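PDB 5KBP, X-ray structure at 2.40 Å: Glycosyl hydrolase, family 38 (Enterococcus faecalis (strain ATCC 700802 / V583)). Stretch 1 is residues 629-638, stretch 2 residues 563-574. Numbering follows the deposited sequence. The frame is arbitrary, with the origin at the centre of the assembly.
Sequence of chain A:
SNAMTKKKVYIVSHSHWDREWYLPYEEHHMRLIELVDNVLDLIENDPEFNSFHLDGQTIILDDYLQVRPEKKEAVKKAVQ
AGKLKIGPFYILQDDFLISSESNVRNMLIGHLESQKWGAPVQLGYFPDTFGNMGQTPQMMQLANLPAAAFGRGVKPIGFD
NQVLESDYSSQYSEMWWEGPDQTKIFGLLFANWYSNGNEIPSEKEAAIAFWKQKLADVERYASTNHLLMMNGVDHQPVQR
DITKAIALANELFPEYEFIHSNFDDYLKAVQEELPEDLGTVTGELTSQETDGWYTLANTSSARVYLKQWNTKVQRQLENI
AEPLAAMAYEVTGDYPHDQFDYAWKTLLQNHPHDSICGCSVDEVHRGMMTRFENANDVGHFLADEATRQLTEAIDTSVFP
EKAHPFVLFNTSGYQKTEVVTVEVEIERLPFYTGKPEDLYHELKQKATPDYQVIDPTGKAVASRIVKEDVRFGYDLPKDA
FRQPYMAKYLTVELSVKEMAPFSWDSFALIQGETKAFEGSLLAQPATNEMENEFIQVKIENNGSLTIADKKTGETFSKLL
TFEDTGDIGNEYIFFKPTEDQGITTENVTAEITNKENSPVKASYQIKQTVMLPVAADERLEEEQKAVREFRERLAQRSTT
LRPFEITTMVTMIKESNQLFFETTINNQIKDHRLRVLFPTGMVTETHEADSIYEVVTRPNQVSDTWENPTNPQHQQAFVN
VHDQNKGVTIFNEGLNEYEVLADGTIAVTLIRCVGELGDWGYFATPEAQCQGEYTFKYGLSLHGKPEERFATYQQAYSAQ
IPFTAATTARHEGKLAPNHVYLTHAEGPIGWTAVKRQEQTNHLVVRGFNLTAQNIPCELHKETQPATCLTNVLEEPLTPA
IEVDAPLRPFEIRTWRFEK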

ATOM      1  N   GLU A 629     -18.267 -10.620 -26.466  1.00 52.78           N
ATOM      2  CA  GLU A 629     -18.694 -11.609 -25.486  1.00 57.83           C
ATOM      3  C   GLU A 629     -17.770 -12.820 -25.525  1.00 58.36           C
ATOM      4  O   GLU A 629     -17.396 -13.299 -26.598  1.00 65.82           O
ATOM      5  CB  GLU A 629     -20.140 -12.030 -25.757  1.00 61.63           C
ATOM      6  CG  GLU A 629     -20.737 -12.940 -24.696  1.00 64.76           C
ATOM      7  N   PHE A 630     -17.396 -13.306 -24.337  1.00 49.87           N
ATOM      8  CA  PHE A 630     -16.340 -14.311 -24.253  1.00 53.46           C
ATOM      9  C   PHE A 630     -16.728 -15.612 -24.944  1.00 56.31           C
ATOM     10  O   PHE A 630     -15.856 -16.321 -25.457  1.00 59.10           O
ATOM     11  CB  PHE A 630     -15.964 -14.566 -22.791  1.00 53.70           C
ATOM     12  CG  PHE A 630     -17.094 -15.088 -21.947  1.00 52.98           C
ATOM     13  CD1 PHE A 630     -17.325 -16.451 -21.837  1.00 51.48           C
ATOM     14  CD2 PHE A 630     -17.911 -14.218 -21.246  1.00 49.44           C
ATOM     15  CE1 PHE A 630     -18.358 -16.934 -21.057  1.00 55.19           C
ATOM     16  CE2 PHE A 630     -18.946 -14.694 -20.464  1.00 51.13           C
ATOM     17  CZ  PHE A 630     -19.169 -16.054 -20.368  1.00 54.85           C
ATOM     18  N   ARG A 631     -18.021 -15.942 -24.977  1.00 56.78           N
ATOM     19  CA  ARG A 631     -18.447 -17.174 -25.632  1.00 60.88           C
ATOM     20  C   ARG A 631     -18.281 -17.122 -27.144  1.00 62.35           C
ATOM     21  O   ARG A 631     -18.180 -18.178 -27.779  1.00 65.25           O
ATOM     22  CB  ARG A 631     -19.902 -17.487 -25.281  1.00 64.48           C
ATOM     23  CG  ARG A 631     -20.077 -18.242 -23.974  1.00 73.00           C
ATOM     24  CD  ARG A 631     -21.496 -18.766 -23.827  1.00 75.15           C
ATOM     25  NE  ARG A 631     -22.457 -17.695 -23.581  1.00 78.95           N
ATOM     26  CZ  ARG A 631     -23.777 -17.851 -23.626  1.00 85.97           C
ATOM     27  NH1 ARG A 631     -24.298 -19.034 -23.917  1.00 83.74           N
ATOM     28  NH2 ARG A 631     -24.576 -16.820 -23.385  1.00 87.61           N
ATOM     29  N   GLU A 632     -18.245 -15.927 -27.735  1.00 60.73           N
ATOM     30  CA  GLU A 632     -18.092 -15.766 -29.175  1.00 59.28           C
ATOM     31  C   GLU A 632     -16.644 -15.524 -29.586  1.00 57.53           C
ATOM     32  O   GLU A 632     -16.391 -15.082 -30.712  1.00 54.31           O
ATOM     33  CB  GLU A 632     -18.974 -14.617 -29.672  1.00 65.42           C
ATOM     34  CG  GLU A 632     -20.446 -14.764 -29.325  1.00 77.21           C
ATOM     35  CD  GLU A 632     -21.133 -15.842 -30.140  1.00 95.30           C
ATOM     36  OE1 GLU A 632     -20.772 -16.017 -31.323  1.00 98.61           O
ATOM     37  OE2 GLU A 632     -22.033 -16.516 -29.598  1.00 99.26           O
ATOM     38  N   ARG A 633     -15.689 -15.808 -28.703  1.00 57.32           N
ATOM     39  CA  ARG A 633     -14.289 -15.494 -28.955  1.00 51.87           C
ATOM     40  C   ARG A 633     -13.618 -16.625 -29.723  1.00 49.78           C
ATOM     41  O   ARG A 633     -13.731 -17.798 -29.349  1.00 47.16           O
ATOM     42  CB  ARG A 633     -13.556 -15.217 -27.642  1.00 47.68           C
ATOM     43  CG  ARG A 633     -13.967 -13.893 -27.018  1.00 52.19           C
ATOM     44  CD  ARG A 633     -13.168 -13.544 -25.778  1.00 44.55           C
ATOM     45  NE  ARG A 633     -13.491 -12.194 -25.326  1.00 46.04           N
ATOM     46  CZ  ARG A 633     -13.034 -11.644 -24.207  1.00 43.45           C
ATOM     47  NH1 ARG A 633     -12.229 -12.328 -23.405  1.00 48.44           N
ATOM     48  NH2 ARG A 633     -13.386 -10.407 -23.886  1.00 39.55           N
ATOM     49  N   LEU A 634     -12.921 -16.262 -30.801  1.00 45.66           N
ATOM     50  CA  LEU A 634     -12.276 -17.220 -31.687  1.00 47.37           C
ATOM     51  C   LEU A 634     -10.805 -17.438 -31.368  1.00 54.30           C
ATOM     52  O   LEU A 634     -10.168 -18.280 -32.011  1.00 54.18           O
ATOM     53  CB  LEU A 634     -12.409 -16.758 -33.144  1.00 56.38           C
ATOM     54  CG  LEU A 634     -13.810 -16.372 -33.619  1.00 60.91           C
ATOM     55  CD1 LEU A 634     -13.746 -15.722 -34.994  1.00 60.58           C
ATOM     56  CD2 LEU A 634     -14.721 -17.593 -33.631  1.00 59.78           C
ATOM     57  N   ALA A 635     -10.254 -16.706 -30.403  1.00 51.55           N
ATOM     58  CA  ALA A 635      -8.836 -16.822 -30.095  1.00 51.40           C
ATOM     59  C   ALA A 635      -8.502 -18.223 -29.601  1.00 48.86           C
ATOM     60  O   ALA A 635      -9.296 -18.863 -28.906  1.00 51.40           O
ATOM     61  CB  ALA A 635      -8.436 -15.787 -29.044  1.00 48.25           C
ATOM     62  N   GLN A 636      -7.320 -18.700 -29.974  1.00 38.57           N
ATOM     63  CA  GLN A 636      -6.811 -19.987 -29.534  1.00 43.11           C
ATOM     64  C   GLN A 636      -5.464 -19.794 -28.851  1.00 46.31           C
ATOM     65  O   GLN A 636      -4.886 -18.704 -28.857  1.00 51.39           O
ATOM     66  CB  GLN A 636      -6.678 -20.959 -30.714  1.00 41.62           C
ATOM     67  CG  GLN A 636      -7.952 -21.118 -31.523  1.00 49.38           C
ATOM     68  CD  GLN A 636      -9.110 -21.646 -30.694  1.00 54.06           C
ATOM     69  OE1 GLN A 636      -8.916 -22.426 -29.763  1.00 48.07           O
ATOM     70  NE2 GLN A 636     -10.321 -21.220 -31.032  1.00 57.15           N
ATOM     71  N   ARG A 637      -4.964 -20.871 -28.251  1.00 42.57           N
ATOM     72  CA  ARG A 637      -3.658 -20.818 -27.613  1.00 50.22           C
ATOM     73  C   ARG A 637      -2.571 -20.622 -28.662  1.00 60.02           C
ATOM     74  O   ARG A 637      -2.673 -21.119 -29.789  1.00 64.51           O
ATOM     75  CB  ARG A 637      -3.400 -22.097 -26.818  1.00 50.63           C
ATOM     76  CG  ARG A 637      -4.536 -22.491 -25.890  1.00 50.03           C
ATOM     77  CD  ARG A 637      -4.071 -23.491 -24.848  1.00 45.12           C
ATOM     78  NE  ARG A 637      -3.165 -22.879 -23.879  1.00 45.31           N
ATOM     79  CZ  ARG A 637      -2.664 -23.511 -22.822  1.00 52.14           C
ATOM     80  NH1 ARG A 637      -2.979 -24.778 -22.593  1.00 49.19           N
ATOM     81  NH2 ARG A 637      -1.847 -22.875 -21.993  1.00 50.73           N
ATOM     82  N   SER A 638      -1.530 -19.882 -28.291  1.00 50.27           N
ATOM     83  CA  SER A 638      -0.427 -19.640 -29.209  1.00 50.12           C
ATOM     84  C   SER A 638       0.270 -20.949 -29.560  1.00 58.55           C
ATOM     85  O   SER A 638       0.342 -21.880 -28.753  1.00 59.55           O
ATOM     86  CB  SER A 638       0.575 -18.660 -28.598  1.00 42.47           C
ATOM     87  OG  SER A 638       1.679 -18.456 -29.461  1.00 43.03           O
TER
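Stretch 2 563-574: EDTGDIGNEYIF

Stretch 2 (563-574) against stretch 1 (629-638) in the family 38 glycosyl hydrolase from Enterococcus faecalis. Stretch 2 enters as the end of a strand, Glu563 to Gly566, and continues as an irregular loop; stretch 1 has a short 3-10 segment at Phe630 and Arg631 and is otherwise loop or turn. The two run in opposite directions: Gly566 lies nearest Arg637, with 6.1 Å between their CA atoms, and Gly569 lies nearest Phe630, CA to CA 5.9 Å. No backbone-to-backbone hydrogen bond joins them; the polar links are all made by two arginine side chains, and together the stretches bury 515 Å².

At the strand end, Arg637 forms a salt bridge with Asp564. Arg637 NH2 donates to Asp564 OD2 at 2.8 Å, and Arg637 NH1 adds a weak bond to the same OD2 at 3.1 Å, so one carboxylate oxygen takes both donors near the guanidinium plane. The other oxygen, Asp564 OD1, is satisfied elsewhere in the structure. One face of the guanidinium lies over the backbone from Thr565 to Gly566; Arg637 NH1 and Gly566 N are 3.4 Å apart, but both are donors and do not bond. Gly566 leaves room for the Arg637 side chain: an ideal CB there would lie 2.9 Å from Arg637 CG, a clash.

In the loop, Arg633 serves backbone carbonyls instead of a carboxylate. Arg633 NH1 donates to Ile568 O at 2.8 Å and, weakly, to Gly569 O at 3.4 Å, both near the guanidinium plane. Arg633 NE and NH2 find their acceptors just beyond the stretches.

Packing contacts accompany these bonds. Ile568 has the largest area covered by the other stretch: its CD1 lies 3.9 Å from Arg633 CB and 3.4 Å from Ala635 O, while its CG2 is 4.3 Å from Ala635 CB. Phe630 packs on Ile573, with CE2 3.5 Å from Ile573 CD1; Ile573 CG2 sits over one ring face, 4.1 Å from the centroid of the Phe630 ring, in a CH-pi contact.

Internal bonds hold each partner in shape. In stretch 2, Gly569 N donates to Asp567 OD1 at 3.1 Å, and Asn570 OD1 accepts from Tyr572 N at 2.9 Å and Ile573 N at 2.7 Å. Asn570 N in turn donates to Ile573 O at 3.0 Å, closing the turn that carries Ile573 to the ring. In stretch 1, Glu632 N bonds Glu629 O at 3.0 Å and Arg633 N bonds Phe630 O at 3.3 Å.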

ATOM      1  N   GLU A 563      -2.929 -30.397 -14.909  1.00 52.42           N
ATOM      2  CA  GLU A 563      -3.620 -30.144 -16.165  1.00 46.18           C
ATOM      3  C   GLU A 563      -3.642 -28.648 -16.427  1.00 48.75           C
ATOM      4  O   GLU A 563      -4.080 -27.873 -15.571  1.00 47.77           O
ATOM      5  CB  GLU A 563      -5.051 -30.692 -16.125  1.00 45.52           C
ATOM      6  CG  GLU A 563      -5.873 -30.399 -17.368  1.00 57.93           C
ATOM      7  CD  GLU A 563      -7.364 -30.479 -17.105  1.00 66.02           C
ATOM      8  OE1 GLU A 563      -7.928 -29.500 -16.572  1.00 63.74           O
ATOM      9  OE2 GLU A 563      -7.970 -31.524 -17.420  1.00 69.03           O
ATOM     10  N   ASP A 564      -3.174 -28.245 -17.605  1.00 46.87           N
ATOM     11  CA  ASP A 564      -3.161 -26.846 -18.008  1.00 48.04           C
ATOM     12  C   ASP A 564      -3.967 -26.683 -19.286  1.00 46.81           C
ATOM     13  O   ASP A 564      -3.772 -27.431 -20.252  1.00 54.43           O
ATOM     14  CB  ASP A 564      -1.733 -26.337 -18.215  1.00 55.13           C
ATOM     15  CG  ASP A 564      -1.690 -24.865 -18.579  1.00 74.30           C
ATOM     16  OD1 ASP A 564      -1.694 -24.022 -17.657  1.00 76.88           O
ATOM     17  OD2 ASP A 564      -1.655 -24.548 -19.787  1.00 80.63           O
ATOM     18  N   THR A 565      -4.877 -25.714 -19.284  1.00 42.91           N
ATOM     19  CA  THR A 565      -5.661 -25.363 -20.457  1.00 48.06           C
ATOM     20  C   THR A 565      -5.604 -23.857 -20.658  1.00 51.75           C
ATOM     21  O   THR A 565      -5.217 -23.104 -19.761  1.00 48.99           O
ATOM     22  CB  THR A 565      -7.128 -25.808 -20.329  1.00 49.00           C
ATOM     23  OG1 THR A 565      -7.785 -25.011 -19.337  1.00 59.61           O
ATOM     24  CG2 THR A 565      -7.217 -27.273 -19.931  1.00 54.08           C
ATOM     25  N   GLY A 566      -5.998 -23.424 -21.852  1.00 46.32           N
ATOM     26  CA  GLY A 566      -6.092 -22.007 -22.121  1.00 44.19           C
ATOM     27  C   GLY A 566      -7.283 -21.373 -21.430  1.00 41.78           C
ATOM     28  O   GLY A 566      -8.235 -22.036 -21.019  1.00 38.62           O
ATOM     29  N   ASP A 567      -7.219 -20.051 -21.295  1.00 37.08           N
ATOM     30  CA  ASP A 567      -8.317 -19.296 -20.698  1.00 41.31           C
ATOM     31  C   ASP A 567      -8.353 -17.927 -21.359  1.00 53.28           C
ATOM     32  O   ASP A 567      -7.444 -17.115 -21.158  1.00 56.73           O
ATOM     33  CB  ASP A 567      -8.152 -19.176 -19.185  1.00 32.50           C
ATOM     34  CG  ASP A 567      -9.289 -18.411 -18.534  1.00 54.43           C
ATOM     35  OD1 ASP A 567     -10.343 -18.237 -19.180  1.00 60.90           O
ATOM     36  OD2 ASP A 567      -9.136 -17.995 -17.367  1.00 54.57           O
ATOM     37  N   ILE A 568      -9.399 -17.677 -22.144  1.00 50.78           N
ATOM     38  CA  ILE A 568      -9.556 -16.403 -22.834  1.00 48.13           C
ATOM     39  C   ILE A 568     -10.765 -15.675 -22.263  1.00 45.98           C
ATOM     40  O   ILE A 568     -11.478 -14.965 -22.982  1.00 46.05           O
ATOM     41  CB  ILE A 568      -9.685 -16.603 -24.355  1.00 47.22           C
ATOM     42  CG1 ILE A 568     -10.824 -17.571 -24.677  1.00 56.73           C
ATOM     43  CG2 ILE A 568      -8.370 -17.109 -24.935  1.00 40.97           C
ATOM     44  CD1 ILE A 568     -11.056 -17.762 -26.159  1.00 61.80           C
ATOM     45  N   GLY A 569     -11.003 -15.847 -20.965  1.00 44.84           N
ATOM     46  CA  GLY A 569     -12.092 -15.160 -20.303  1.00 44.08           C
ATOM     47  C   GLY A 569     -11.661 -13.856 -19.665  1.00 48.26           C
ATOM     48  O   GLY A 569     -11.044 -13.008 -20.317  1.00 46.89           O
ATOM     49  N   ASN A 570     -11.981 -13.685 -18.385  1.00 45.58           N
ATOM     50  CA  ASN A 570     -11.628 -12.478 -17.650  1.00 43.68           C
ATOM     51  C   ASN A 570     -11.472 -12.839 -16.177  1.00 42.69           C
ATOM     52  O   ASN A 570     -11.480 -14.016 -15.803  1.00 40.69           O
ATOM     53  CB  ASN A 570     -12.679 -11.384 -17.881  1.00 34.25           C
ATOM     54  CG  ASN A 570     -14.098 -11.885 -17.678  1.00 44.83           C
ATOM     55  OD1 ASN A 570     -14.383 -12.615 -16.729  1.00 54.49           O
ATOM     56  ND2 ASN A 570     -14.994 -11.501 -18.579  1.00 40.64           N
ATOM     57  N   GLU A 571     -11.334 -11.814 -15.331  1.00 44.17           N
ATOM     58  CA  GLU A 571     -11.194 -12.047 -13.899  1.00 45.25           C
ATOM     59  C   GLU A 571     -12.455 -12.634 -13.281  1.00 46.37           C
ATOM     60  O   GLU A 571     -12.390 -13.190 -12.179  1.00 46.14           O
ATOM     61  CB  GLU A 571     -10.819 -10.745 -13.190  1.00 44.74           C
ATOM     62  CG  GLU A 571      -9.583 -10.072 -13.767  1.00 40.12           C
ATOM     63  CD  GLU A 571      -9.115  -8.889 -12.944  1.00 40.69           C
ATOM     64  OE1 GLU A 571      -7.958  -8.908 -12.473  1.00 33.69           O
ATOM     65  OE2 GLU A 571      -9.908  -7.943 -12.758  1.00 36.24           O
ATOM     66  N   TYR A 572     -13.595 -12.532 -13.962  1.00 46.90           N
ATOM     67  CA  TYR A 572     -14.847 -13.087 -13.460  1.00 44.15           C
ATOM     68  C   TYR A 572     -15.078 -14.523 -13.909  1.00 51.34           C
ATOM     69  O   TYR A 572     -15.548 -15.350 -13.119  1.00 57.99           O
ATOM     70  CB  TYR A 572     -16.031 -12.233 -13.923  1.00 40.90           C
ATOM     71  CG  TYR A 572     -16.161 -10.886 -13.252  1.00 44.96           C
ATOM     72  CD1 TYR A 572     -16.868 -10.746 -12.066  1.00 37.12           C
ATOM     73  CD2 TYR A 572     -15.600  -9.749 -13.819  1.00 43.95           C
ATOM     74  CE1 TYR A 572     -17.000  -9.513 -11.453  1.00 41.68           C
ATOM     75  CE2 TYR A 572     -15.728  -8.512 -13.214  1.00 47.16           C
ATOM     76  CZ  TYR A 572     -16.429  -8.399 -12.030  1.00 47.23           C
ATOM     77  OH  TYR A 572     -16.556  -7.169 -11.424  1.00 52.80           O
ATOM     78  N   ILE A 573     -14.773 -14.835 -15.167  1.00 44.56           N
ATOM     79  CA  ILE A 573     -15.246 -16.052 -15.813  1.00 43.99           C
ATOM     80  C   ILE A 573     -14.090 -16.745 -16.521  1.00 48.53           C
ATOM     81  O   ILE A 573     -13.268 -16.096 -17.179  1.00 44.26           O
ATOM     82  CB  ILE A 573     -16.385 -15.744 -16.810  1.00 48.97           C
ATOM     83  CG1 ILE A 573     -17.539 -15.036 -16.094  1.00 47.58           C
ATOM     84  CG2 ILE A 573     -16.875 -17.018 -17.486  1.00 55.55           C
ATOM     85  CD1 ILE A 573     -18.690 -14.664 -16.996  1.00 54.89           C
ATOM     86  N   PHE A 574     -14.030 -18.066 -16.379  1.00 47.09           N
ATOM     87  CA  PHE A 574     -13.108 -18.899 -17.136  1.00 45.70           C
ATOM     88  C   PHE A 574     -13.784 -19.373 -18.414  1.00 46.29           C
ATOM     89  O   PHE A 574     -14.967 -19.728 -18.408  1.00 48.11           O
ATOM     90  CB  PHE A 574     -12.657 -20.103 -16.304  1.00 37.24           C
ATOM     91  CG  PHE A 574     -11.995 -21.193 -17.108  1.00 40.04           C
ATOM     92  CD1 PHE A 574     -10.643 -21.132 -17.400  1.00 35.15           C
ATOM     93  CD2 PHE A 574     -12.719 -22.289 -17.553  1.00 45.02           C
ATOM     94  CE1 PHE A 574     -10.027 -22.133 -18.132  1.00 45.65           C
ATOM     95  CE2 PHE A 574     -12.109 -23.295 -18.287  1.00 45.95           C
ATOM     96  CZ  PHE A 574     -10.760 -23.216 -18.576  1.00 48.60           C
TER